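Local coordinates for adhesion G-protein coupled receptor G6 (Danio rerio, PDB 6V55), which is an adhesion receptor, linked to myelination, that probably relays contacts made outside the cell to G-protein signalling across the membrane, at residues Ala551-Asn554 / Ala555-Ser559; Met675-Arg679 / Thr680-Gln684; Asp641-Ala644 / His645-Ala649. One frame throughout, in Å; residues are numbered along the deposited sequence.

The three contacts are short-range turns and caps, yet together they illustrate how local packing is tied into a larger fold. Interaction 1 starts a helix and bears a glycan; interaction 2 closes off the end of a strand; interaction 3 leads into another strand. Interactions 2 and 3 meet directly: Phe-676 CZ lies 3.6 Å from Leu-648 CD1, and Phe-676 CD2 lies 3.8 Å from Ala-649 CB. Interaction 1 stands apart, its nearest atoms about 11 Å from those of interaction 2 and about 19 Å from those of interaction 3. Asn-554 carries its own sugar; another glycan of the protein, attached elsewhere, lies about 8 Å from the side chain of Asn-646 in interaction 3.

Interaction 1 of 3, residues Ala551-Asn554 / Ala555-Ser559; sequences AKIN and ATLAS. With NAG (2-acetamido-2-deoxy-beta-D-glucopyranose), chain G.
Leu-557 reaches back from the first turn of its helix to the chain that leads into it, and its CD2 methyl does most of the touching. Leu-557 CD2 sits 3.7 Å from Ile-553 CD1, where the two side chains cross at about a right angle, and 4.1 Å from Ala-551 CB. Leu-557 CD2 also lies 3.6 Å from Lys-552 O, a backbone carbonyl brought against the same branch. The reach depends on a first torsion that sets Leu-557 CG opposite its own backbone N (chi1 -176°). The other branch of Ile-553 serves a different neighbour, CG2 meeting Ala-558 CB at 3.8 Å. Beside these apolar contacts runs the first hydrogen bond of the helix: Ala-558 N donates to Asn-554 O over 3.0 Å, with an N-H...O angle of 151° and the donor in the carbonyl plane. Asn-554 thus turns its carbonyl into the helix while its side chain carries sugar, ND2 being bonded to C1 of the N-acetylglucosamine at 1.5 Å. The acetamido methyl of that sugar, C8, passes 3.8 Å from Thr-556 CG2. Further out, Met-518 and Ala-521 of helix 517-527 pack on Leu-557, and Leu-590 of helix 573-593 touches both Ile-553 and Ala-558; Gln-514 OE1 accepts a hydrogen bond from Lys-552 N. The whole is a helix start with asparagine at the N-cap, here coinciding with the Asn-Ala-Thr sequon of N-linked glycosylation, in a helical region consistent with the helical subdomain of a GAIN domain.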
ATOM      1  N   ALA A 551      26.983   3.118  30.201  1.00 27.39           N
ATOM      2  CA  ALA A 551      25.811   2.484  30.781  1.00 25.49           C
ATOM      3  C   ALA A 551      26.193   1.284  31.634  1.00 33.88           C
ATOM      4  O   ALA A 551      27.247   0.676  31.461  1.00 40.23           O
ATOM      5  CB  ALA A 551      24.820   2.056  29.699  1.00 24.92           C
ATOM      6  N   LYS A 552      25.323   0.965  32.587  1.00 33.73           N
ATOM      7  CA  LYS A 552      25.412  -0.284  33.322  1.00 30.72           C
ATOM      8  C   LYS A 552      24.639  -1.334  32.543  1.00 29.33           C
ATOM      9  O   LYS A 552      23.551  -1.059  32.031  1.00 32.90           O
ATOM     10  CB  LYS A 552      24.857  -0.129  34.741  1.00 33.31           C
ATOM     11  CG  LYS A 552      25.400   1.103  35.492  1.00 40.36           C
ATOM     12  CD  LYS A 552      25.441   0.895  37.020  1.00 48.67           C
ATOM     13  CE  LYS A 552      26.818   1.262  37.627  1.00 55.48           C
ATOM     14  NZ  LYS A 552      27.947   0.317  37.288  1.00 57.90           N
ATOM     15  N   ILE A 553      25.206  -2.533  32.443  1.00 28.70           N
ATOM     16  CA  ILE A 553      24.769  -3.523  31.463  1.00 23.85           C
ATOM     17  C   ILE A 553      24.126  -4.708  32.168  1.00 18.69           C
ATOM     18  O   ILE A 553      24.799  -5.424  32.917  1.00 22.72           O
ATOM     19  CB  ILE A 553      25.942  -4.004  30.599  1.00 24.79           C
ATOM     20  CG1 ILE A 553      26.746  -2.820  30.037  1.00 20.96           C
ATOM     21  CG2 ILE A 553      25.420  -4.914  29.537  1.00 28.47           C
ATOM     22  CD1 ILE A 553      26.027  -2.017  29.058  1.00 16.37           C
ATOM     23  N   ASN A 554      22.831  -4.932  31.922  1.00 17.48           N
ATOM     24  CA  ASN A 554      22.203  -6.212  32.222  1.00 22.74           C
ATOM     25  C   ASN A 554      21.939  -6.940  30.901  1.00 21.53           C
ATOM     26  O   ASN A 554      22.398  -6.498  29.828  1.00 19.94           O
ATOM     27  CB  ASN A 554      20.925  -6.076  33.074  1.00 33.14           C
ATOM     28  CG  ASN A 554      20.052  -4.900  32.691  1.00 47.23           C
ATOM     29  OD1 ASN A 554      19.966  -4.524  31.522  1.00 47.60           O
ATOM     30  ND2 ASN A 554      19.378  -4.315  33.700  1.00 62.99           N
ATOM     31  N   ALA A 555      21.205  -8.059  31.000  1.00 13.80           N
ATOM     32  CA  ALA A 555      21.019  -8.997  29.893  1.00 15.57           C
ATOM     33  C   ALA A 555      20.290  -8.385  28.702  1.00 24.73           C
ATOM     34  O   ALA A 555      20.718  -8.577  27.558  1.00 28.06           O
ATOM     35  CB  ALA A 555      20.239 -10.216  30.366  1.00 11.71           C
ATOM     36  N   THR A 556      19.184  -7.663  28.943  1.00 29.76           N
ATOM     37  CA  THR A 556      18.375  -7.186  27.820  1.00 26.99           C
ATOM     38  C   THR A 556      19.067  -6.052  27.081  1.00 23.11           C
ATOM     39  O   THR A 556      18.964  -5.977  25.848  1.00 22.72           O
ATOM     40  CB  THR A 556      16.983  -6.749  28.281  1.00 28.10           C
ATOM     41  OG1 THR A 556      17.075  -5.546  29.057  1.00 31.68           O
ATOM     42  CG2 THR A 556      16.340  -7.849  29.121  1.00 27.29           C
ATOM     43  N   LEU A 557      19.851  -5.227  27.793  1.00 20.78           N
ATOM     44  CA  LEU A 557      20.685  -4.234  27.111  1.00 21.48           C
ATOM     45  C   LEU A 557      21.812  -4.897  26.320  1.00 20.72           C
ATOM     46  O   LEU A 557      22.124  -4.466  25.198  1.00 20.46           O
ATOM     47  CB  LEU A 557      21.254  -3.221  28.114  1.00 19.98           C
ATOM     48  CG  LEU A 557      22.072  -2.060  27.524  1.00 17.20           C
ATOM     49  CD1 LEU A 557      21.303  -1.351  26.435  1.00 11.21           C
ATOM     50  CD2 LEU A 557      22.446  -1.072  28.596  1.00 16.79           C
ATOM     51  N   ALA A 558      22.408  -5.967  26.863  1.00 14.44           N
ATOM     52  CA  ALA A 558      23.477  -6.621  26.126  1.00 15.17           C
ATOM     53  C   ALA A 558      22.953  -7.451  24.957  1.00 17.30           C
ATOM     54  O   ALA A 558      23.691  -7.690  23.991  1.00 19.09           O
ATOM     55  CB  ALA A 558      24.294  -7.494  27.053  1.00 17.31           C
ATOM     56  N   SER A 559      21.696  -7.888  25.011  1.00 20.98           N
ATOM     57  CA  SER A 559      21.161  -8.643  23.888  1.00 21.77           C
ATOM     58  C   SER A 559      20.913  -7.736  22.698  1.00 24.13           C
ATOM     59  O   SER A 559      21.074  -8.163  21.556  1.00 23.69           O
ATOM     60  CB  SER A 559      19.900  -9.391  24.286  1.00 10.97           C
ATOM     61  OG  SER A 559      18.746  -8.688  23.868  1.00 21.13           O
TER
HETATM   62  C1  NAG G 905      18.505  -3.145  33.630  1.00 60.77           C
HETATM   63  C2  NAG G 905      17.064  -3.380  34.158  1.00 69.15           C
HETATM   64  C3  NAG G 905      16.317  -2.048  34.366  1.00 67.46           C
HETATM   65  C4  NAG G 905      17.133  -1.053  35.182  1.00 69.30           C
HETATM   66  C5  NAG G 905      18.496  -0.839  34.529  1.00 66.20           C
HETATM   67  C6  NAG G 905      19.396   0.083  35.325  1.00 64.72           C
HETATM   68  C7  NAG G 905      16.177  -5.552  33.420  1.00 80.32           C
HETATM   69  C8  NAG G 905      15.354  -6.265  32.389  1.00 78.27           C
HETATM   70  N2  NAG G 905      16.314  -4.234  33.249  1.00 76.84           N
HETATM   71  O3  NAG G 905      15.087  -2.295  35.042  1.00 65.20           O
HETATM   72  O4  NAG G 905      16.439   0.189  35.278  1.00 73.29           O
HETATM   73  O5  NAG G 905      19.169  -2.103  34.436  1.00 65.68           O
HETATM   74  O6  NAG G 905      20.775  -0.222  35.161  1.00 61.41           O
HETATM   75  O7  NAG G 905      16.701  -6.143  34.363  1.00 83.32           O

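Interaction 2 of 3, residues Met675-Arg679 / Thr680-Gln684; sequences MFFGR and TGLFQ
Phe-683 presents its edge to the face of Phe-677 in a T-shaped stack, the ring planes at 88° and the centroids 5.0 Å apart. The leading atom is Phe-683 CZ, which stands 3.8 Å above the plane of the Phe-677 ring and over its centre, while the neighbouring CE1 is 3.8 Å from Phe-677 CG. Leu-682 joins from the same turn, its CD1 methyl 3.9 Å from Phe-677 CE2. Both phenylalanines place CG beside their backbone N (chi1 -74° for Phe-677, -58° for Phe-683), which turns the ring at the strand end and the ring at the end of the turn toward each other. With an alanine here in place of Phe-677, the Phe-683 edge would probably lose the aromatic face it packs on, and a gap would open beside the Leu-682 methyl. The solvent side is looser: Arg-679 and Thr-680 meet chiefly through the backbone they share. A type I beta turn from Thr-680 to Phe-683 redirects the chain, closed by Phe-683 N donating to Thr-680 O at 3.2 Å. Beyond it Gln-684 NE2 folds back to Gly-681 O at 2.9 Å, with the acceptor close to the amide plane, and also bonds Glu-573 O. The aromatic pair lies at the end of strand 671-677, with Leu-608 of strand 608-614 against Phe-677, Val-697 of strand 697-701 touching both rings, and Leu-584 of helix 573-593 packed on Phe-683.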
ATOM      1  N   MET A 675      33.417 -16.001  24.041  1.00 13.81           N
ATOM      2  CA  MET A 675      32.781 -15.465  22.835  1.00 13.10           C
ATOM      3  C   MET A 675      33.080 -16.380  21.656  1.00 16.69           C
ATOM      4  O   MET A 675      34.206 -16.868  21.508  1.00 16.70           O
ATOM      5  CB  MET A 675      33.277 -14.052  22.490  1.00 11.24           C
ATOM      6  CG  MET A 675      33.288 -13.091  23.654  1.00 11.71           C
ATOM      7  SD  MET A 675      33.948 -11.478  23.296  0.66 14.10           S
ATOM      8  CE  MET A 675      35.025 -11.344  24.727  1.00 15.85           C
ATOM      9  N   PHE A 676      32.077 -16.615  20.817  1.00 17.86           N
ATOM     10  CA  PHE A 676      32.259 -17.359  19.577  1.00 16.95           C
ATOM     11  C   PHE A 676      31.843 -16.452  18.430  1.00 18.95           C
ATOM     12  O   PHE A 676      30.702 -15.975  18.397  1.00 22.27           O
ATOM     13  CB  PHE A 676      31.442 -18.656  19.590  1.00 17.47           C
ATOM     14  CG  PHE A 676      31.475 -19.415  18.294  1.00 20.29           C
ATOM     15  CD1 PHE A 676      30.410 -19.336  17.387  1.00 23.32           C
ATOM     16  CD2 PHE A 676      32.556 -20.225  17.991  1.00 22.40           C
ATOM     17  CE1 PHE A 676      30.447 -20.030  16.190  1.00 25.05           C
ATOM     18  CE2 PHE A 676      32.600 -20.937  16.802  1.00 25.52           C
ATOM     19  CZ  PHE A 676      31.550 -20.834  15.895  1.00 26.89           C
ATOM     20  N   PHE A 677      32.756 -16.216  17.491  1.00 17.31           N
ATOM     21  CA  PHE A 677      32.472 -15.381  16.328  1.00 14.64           C
ATOM     22  C   PHE A 677      32.205 -16.296  15.137  1.00 20.71           C
ATOM     23  O   PHE A 677      33.114 -16.964  14.638  1.00 23.35           O
ATOM     24  CB  PHE A 677      33.624 -14.422  16.047  1.00 13.32           C
ATOM     25  CG  PHE A 677      33.721 -13.280  17.024  1.00 12.54           C
ATOM     26  CD1 PHE A 677      34.397 -13.431  18.235  1.00 12.21           C
ATOM     27  CD2 PHE A 677      33.145 -12.046  16.726  1.00 12.27           C
ATOM     28  CE1 PHE A 677      34.491 -12.380  19.136  1.00 11.62           C
ATOM     29  CE2 PHE A 677      33.242 -10.975  17.623  1.00 11.69           C
ATOM     30  CZ  PHE A 677      33.921 -11.150  18.825  1.00 11.38           C
ATOM     31  N   GLY A 678      30.950 -16.351  14.698  1.00 25.90           N
ATOM     32  CA  GLY A 678      30.623 -17.164  13.541  1.00 25.80           C
ATOM     33  C   GLY A 678      31.149 -16.613  12.234  1.00 28.12           C
ATOM     34  O   GLY A 678      31.361 -17.381  11.292  1.00 29.48           O
ATOM     35  N   ARG A 679      31.370 -15.301  12.160  1.00 30.69           N
ATOM     36  CA  ARG A 679      31.837 -14.641  10.954  1.00 31.07           C
ATOM     37  C   ARG A 679      33.176 -13.972  11.237  1.00 31.45           C
ATOM     38  O   ARG A 679      33.481 -13.613  12.381  1.00 29.39           O
ATOM     39  CB  ARG A 679      30.796 -13.637  10.457  1.00 28.88           C
ATOM     40  CG  ARG A 679      29.538 -14.331   9.949  1.00 36.13           C
ATOM     41  CD  ARG A 679      28.806 -13.507   8.913  1.00 46.01           C
ATOM     42  NE  ARG A 679      29.669 -13.214   7.778  1.00 58.17           N
ATOM     43  CZ  ARG A 679      29.700 -13.931   6.660  1.00 66.29           C
ATOM     44  NH1 ARG A 679      28.891 -14.979   6.523  1.00 67.82           N
ATOM     45  NH2 ARG A 679      30.538 -13.590   5.682  1.00 68.24           N
ATOM     46  N   THR A 680      34.000 -13.833  10.200  1.00 32.65           N
ATOM     47  CA  THR A 680      35.396 -13.459  10.404  1.00 33.66           C
ATOM     48  C   THR A 680      35.738 -12.065   9.909  1.00 30.37           C
ATOM     49  O   THR A 680      36.918 -11.711   9.889  1.00 29.38           O
ATOM     50  CB  THR A 680      36.337 -14.463   9.731  1.00 36.47           C
ATOM     51  OG1 THR A 680      36.419 -14.181   8.325  1.00 38.45           O
ATOM     52  CG2 THR A 680      35.868 -15.899   9.953  1.00 37.79           C
ATOM     53  N   GLY A 681      34.751 -11.253   9.541  1.00 30.57           N
ATOM     54  CA  GLY A 681      35.051  -9.981   8.893  1.00 27.94           C
ATOM     55  C   GLY A 681      35.533  -8.879   9.820  1.00 28.03           C
ATOM     56  O   GLY A 681      35.875  -7.793   9.336  1.00 26.87           O
ATOM     57  N   LEU A 682      35.515  -9.101  11.129  1.00 31.10           N
ATOM     58  CA  LEU A 682      36.048  -8.135  12.076  1.00 29.67           C
ATOM     59  C   LEU A 682      37.532  -8.356  12.364  1.00 26.98           C
ATOM     60  O   LEU A 682      38.124  -7.578  13.123  1.00 27.53           O
ATOM     61  CB  LEU A 682      35.242  -8.182  13.394  1.00 25.56           C
ATOM     62  CG  LEU A 682      33.719  -7.911  13.415  1.00 19.99           C
ATOM     63  CD1 LEU A 682      33.109  -8.351  14.738  1.00 12.77           C
ATOM     64  CD2 LEU A 682      33.408  -6.438  13.165  1.00 13.67           C
ATOM     65  N   PHE A 683      38.150  -9.380  11.774  1.00 21.92           N
ATOM     66  CA  PHE A 683      39.518  -9.765  12.105  1.00 24.12           C
ATOM     67  C   PHE A 683      40.427  -9.719  10.879  1.00 26.37           C
ATOM     68  O   PHE A 683      41.298 -10.580  10.690  1.00 29.16           O
ATOM     69  CB  PHE A 683      39.552 -11.154  12.738  1.00 24.55           C
ATOM     70  CG  PHE A 683      38.722 -11.284  13.984  1.00 20.57           C
ATOM     71  CD1 PHE A 683      37.411 -11.752  13.913  1.00 16.73           C
ATOM     72  CD2 PHE A 683      39.254 -10.951  15.230  1.00 16.88           C
ATOM     73  CE1 PHE A 683      36.642 -11.883  15.054  1.00 13.56           C
ATOM     74  CE2 PHE A 683      38.482 -11.082  16.381  1.00 17.15           C
ATOM     75  CZ  PHE A 683      37.170 -11.547  16.286  1.00 14.23           C
ATOM     76  N   GLN A 684      40.252  -8.698  10.048  1.00 26.29           N
ATOM     77  CA  GLN A 684      41.028  -8.569   8.821  1.00 31.04           C
ATOM     78  C   GLN A 684      42.461  -8.134   9.112  1.00 31.36           C
ATOM     79  O   GLN A 684      42.711  -7.283   9.971  1.00 30.04           O
ATOM     80  CB  GLN A 684      40.350  -7.574   7.885  1.00 32.33           C
ATOM     81  CG  GLN A 684      38.938  -8.002   7.537  1.00 35.72           C
ATOM     82  CD  GLN A 684      38.259  -7.054   6.593  1.00 41.53           C
ATOM     83  OE1 GLN A 684      38.897  -6.491   5.709  1.00 46.09           O
ATOM     84  NE2 GLN A 684      36.951  -6.898   6.744  1.00 42.21           N
TER

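Interaction 3 of 3, residues Asp641-Ala644 / His645-Ala649; sequences DSEA and HNALA
Ala-644 and Ala-647 touch across a bend in which Asn-646, between them, adopts a left-handed helical backbone conformation (phi 52°, psi 54°) although it is not a glycine. With this bend goes a meeting of carbonyl oxygen and methyl, Ala-644 O lying 3.4 Å from Ala-647 CB. The neighbouring His-645 swings outward, with CG opposite the backbone N (chi1 -168°), and offers one ring face to the Asn-646 amide. Asn-646 ND2 stands 3.2 Å above the plane of the His-645 imidazole, displaced toward the rim, so the amide nitrogen lies over the ring and not at its edge. Glu-643 contributes only marginally, its extended chain passing Ala-647 CB with CG at 4.5 Å. This loop joins strand 637-639 to strand 649-653, both of which flank strand 623-628 in an antiparallel sheet, in a region consistent with the beta-rich part of a GAIN domain. Where the loop enters the second of them a classic beta bulge forms, Leu-648 and Ala-649 both facing Ala-627 on neighbouring strand 623-628. Strand 623-628, lying between the two, also contacts the turn: Ser-626 OG bonds Ala-644 N and its side chain touches Ala-647, while Phe-628 packs on Ala-644. At the other end of the loop, Asp-639 OD1 accepts hydrogen bonds from two successive backbone nitrogens, those of Asp-641 and Ser-642. His-645 and Asn-646 are both solvent-exposed at the apex.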
ATOM      1  N   ASP A 641      30.301 -26.613  30.557  1.00 44.55           N
ATOM      2  CA  ASP A 641      30.833 -27.687  31.384  1.00 45.45           C
ATOM      3  C   ASP A 641      31.602 -28.727  30.596  1.00 40.80           C
ATOM      4  O   ASP A 641      32.676 -29.145  31.017  1.00 44.89           O
ATOM      5  CB  ASP A 641      29.691 -28.381  32.138  1.00 53.03           C
ATOM      6  CG  ASP A 641      28.948 -27.441  33.079  1.00 61.81           C
ATOM      7  OD1 ASP A 641      29.420 -26.299  33.295  1.00 63.38           O
ATOM      8  OD2 ASP A 641      27.882 -27.847  33.600  1.00 66.72           O
ATOM      9  N   SER A 642      31.077 -29.150  29.464  1.00 38.07           N
ATOM     10  CA  SER A 642      31.613 -30.250  28.685  1.00 36.99           C
ATOM     11  C   SER A 642      32.075 -29.731  27.330  1.00 31.18           C
ATOM     12  O   SER A 642      31.888 -28.565  27.000  1.00 24.53           O
ATOM     13  CB  SER A 642      30.547 -31.332  28.508  1.00 43.66           C
ATOM     14  OG  SER A 642      29.263 -30.742  28.356  1.00 46.33           O
ATOM     15  N   GLU A 643      32.698 -30.609  26.550  1.00 36.18           N
ATOM     16  CA  GLU A 643      32.856 -30.399  25.115  1.00 39.03           C
ATOM     17  C   GLU A 643      31.611 -30.966  24.438  1.00 43.06           C
ATOM     18  O   GLU A 643      31.388 -32.180  24.456  1.00 46.05           O
ATOM     19  CB  GLU A 643      34.122 -31.071  24.590  1.00 39.68           C
ATOM     20  CG  GLU A 643      34.190 -31.121  23.063  1.00 43.54           C
ATOM     21  CD  GLU A 643      35.447 -31.796  22.519  1.00 47.91           C
ATOM     22  OE1 GLU A 643      36.260 -32.339  23.311  1.00 48.17           O
ATOM     23  OE2 GLU A 643      35.617 -31.773  21.278  1.00 50.10           O
ATOM     24  N   ALA A 644      30.788 -30.087  23.872  1.00 44.62           N
ATOM     25  CA  ALA A 644      29.552 -30.501  23.222  1.00 44.49           C
ATOM     26  C   ALA A 644      29.839 -31.248  21.923  1.00 42.26           C
ATOM     27  O   ALA A 644      30.919 -31.137  21.339  1.00 43.64           O
ATOM     28  CB  ALA A 644      28.669 -29.290  22.939  1.00 46.89           C
ATOM     29  N   HIS A 645      28.849 -32.016  21.470  1.00 44.57           N
ATOM     30  CA  HIS A 645      29.036 -32.870  20.305  1.00 52.35           C
ATOM     31  C   HIS A 645      29.000 -32.051  19.019  1.00 54.81           C
ATOM     32  O   HIS A 645      28.128 -31.188  18.843  1.00 54.57           O
ATOM     33  CB  HIS A 645      27.976 -33.971  20.263  1.00 57.62           C
ATOM     34  CG  HIS A 645      28.262 -35.042  19.256  1.00 67.39           C
ATOM     35  ND1 HIS A 645      27.314 -35.502  18.365  1.00 70.73           N
ATOM     36  CD2 HIS A 645      29.394 -35.744  18.996  1.00 71.20           C
ATOM     37  CE1 HIS A 645      27.847 -36.442  17.602  1.00 72.97           C
ATOM     38  NE2 HIS A 645      29.107 -36.608  17.965  1.00 72.96           N
ATOM     39  N   ASN A 646      29.953 -32.361  18.125  1.00 55.49           N
ATOM     40  CA  ASN A 646      30.276 -31.615  16.903  1.00 56.87           C
ATOM     41  C   ASN A 646      30.501 -30.131  17.204  1.00 54.05           C
ATOM     42  O   ASN A 646      29.860 -29.244  16.634  1.00 56.11           O
ATOM     43  CB  ASN A 646      29.204 -31.803  15.819  1.00 60.03           C
ATOM     44  CG  ASN A 646      29.081 -33.241  15.349  1.00 65.62           C
ATOM     45  OD1 ASN A 646      30.038 -33.837  14.850  1.00 66.97           O
ATOM     46  ND2 ASN A 646      27.885 -33.804  15.493  1.00 69.50           N
ATOM     47  N   ALA A 647      31.412 -29.876  18.142  1.00 47.87           N
ATOM     48  CA  ALA A 647      31.689 -28.513  18.567  1.00 41.49           C
ATOM     49  C   ALA A 647      32.468 -27.758  17.500  1.00 39.78           C
ATOM     50  O   ALA A 647      33.274 -28.331  16.761  1.00 42.07           O
ATOM     51  CB  ALA A 647      32.471 -28.500  19.877  1.00 40.74           C
ATOM     52  N   LEU A 648      32.192 -26.459  17.408  1.00 36.58           N
ATOM     53  CA  LEU A 648      32.918 -25.577  16.501  1.00 34.27           C
ATOM     54  C   LEU A 648      34.101 -24.895  17.173  1.00 32.18           C
ATOM     55  O   LEU A 648      35.072 -24.542  16.486  1.00 30.72           O
ATOM     56  CB  LEU A 648      31.974 -24.511  15.935  1.00 31.48           C
ATOM     57  CG  LEU A 648      30.624 -25.031  15.424  1.00 27.59           C
ATOM     58  CD1 LEU A 648      29.754 -23.872  14.981  1.00 22.31           C
ATOM     59  CD2 LEU A 648      30.827 -26.028  14.290  1.00 28.67           C
ATOM     60  N   ALA A 649      34.038 -24.704  18.492  1.00 28.23           N
ATOM     61  CA  ALA A 649      35.165 -24.179  19.252  1.00 21.70           C
ATOM     62  C   ALA A 649      35.143 -24.778  20.651  1.00 22.42           C
ATOM     63  O   ALA A 649      34.094 -24.787  21.306  1.00 23.43           O
ATOM     64  CB  ALA A 649      35.125 -22.657  19.313  1.00 19.62           C
TER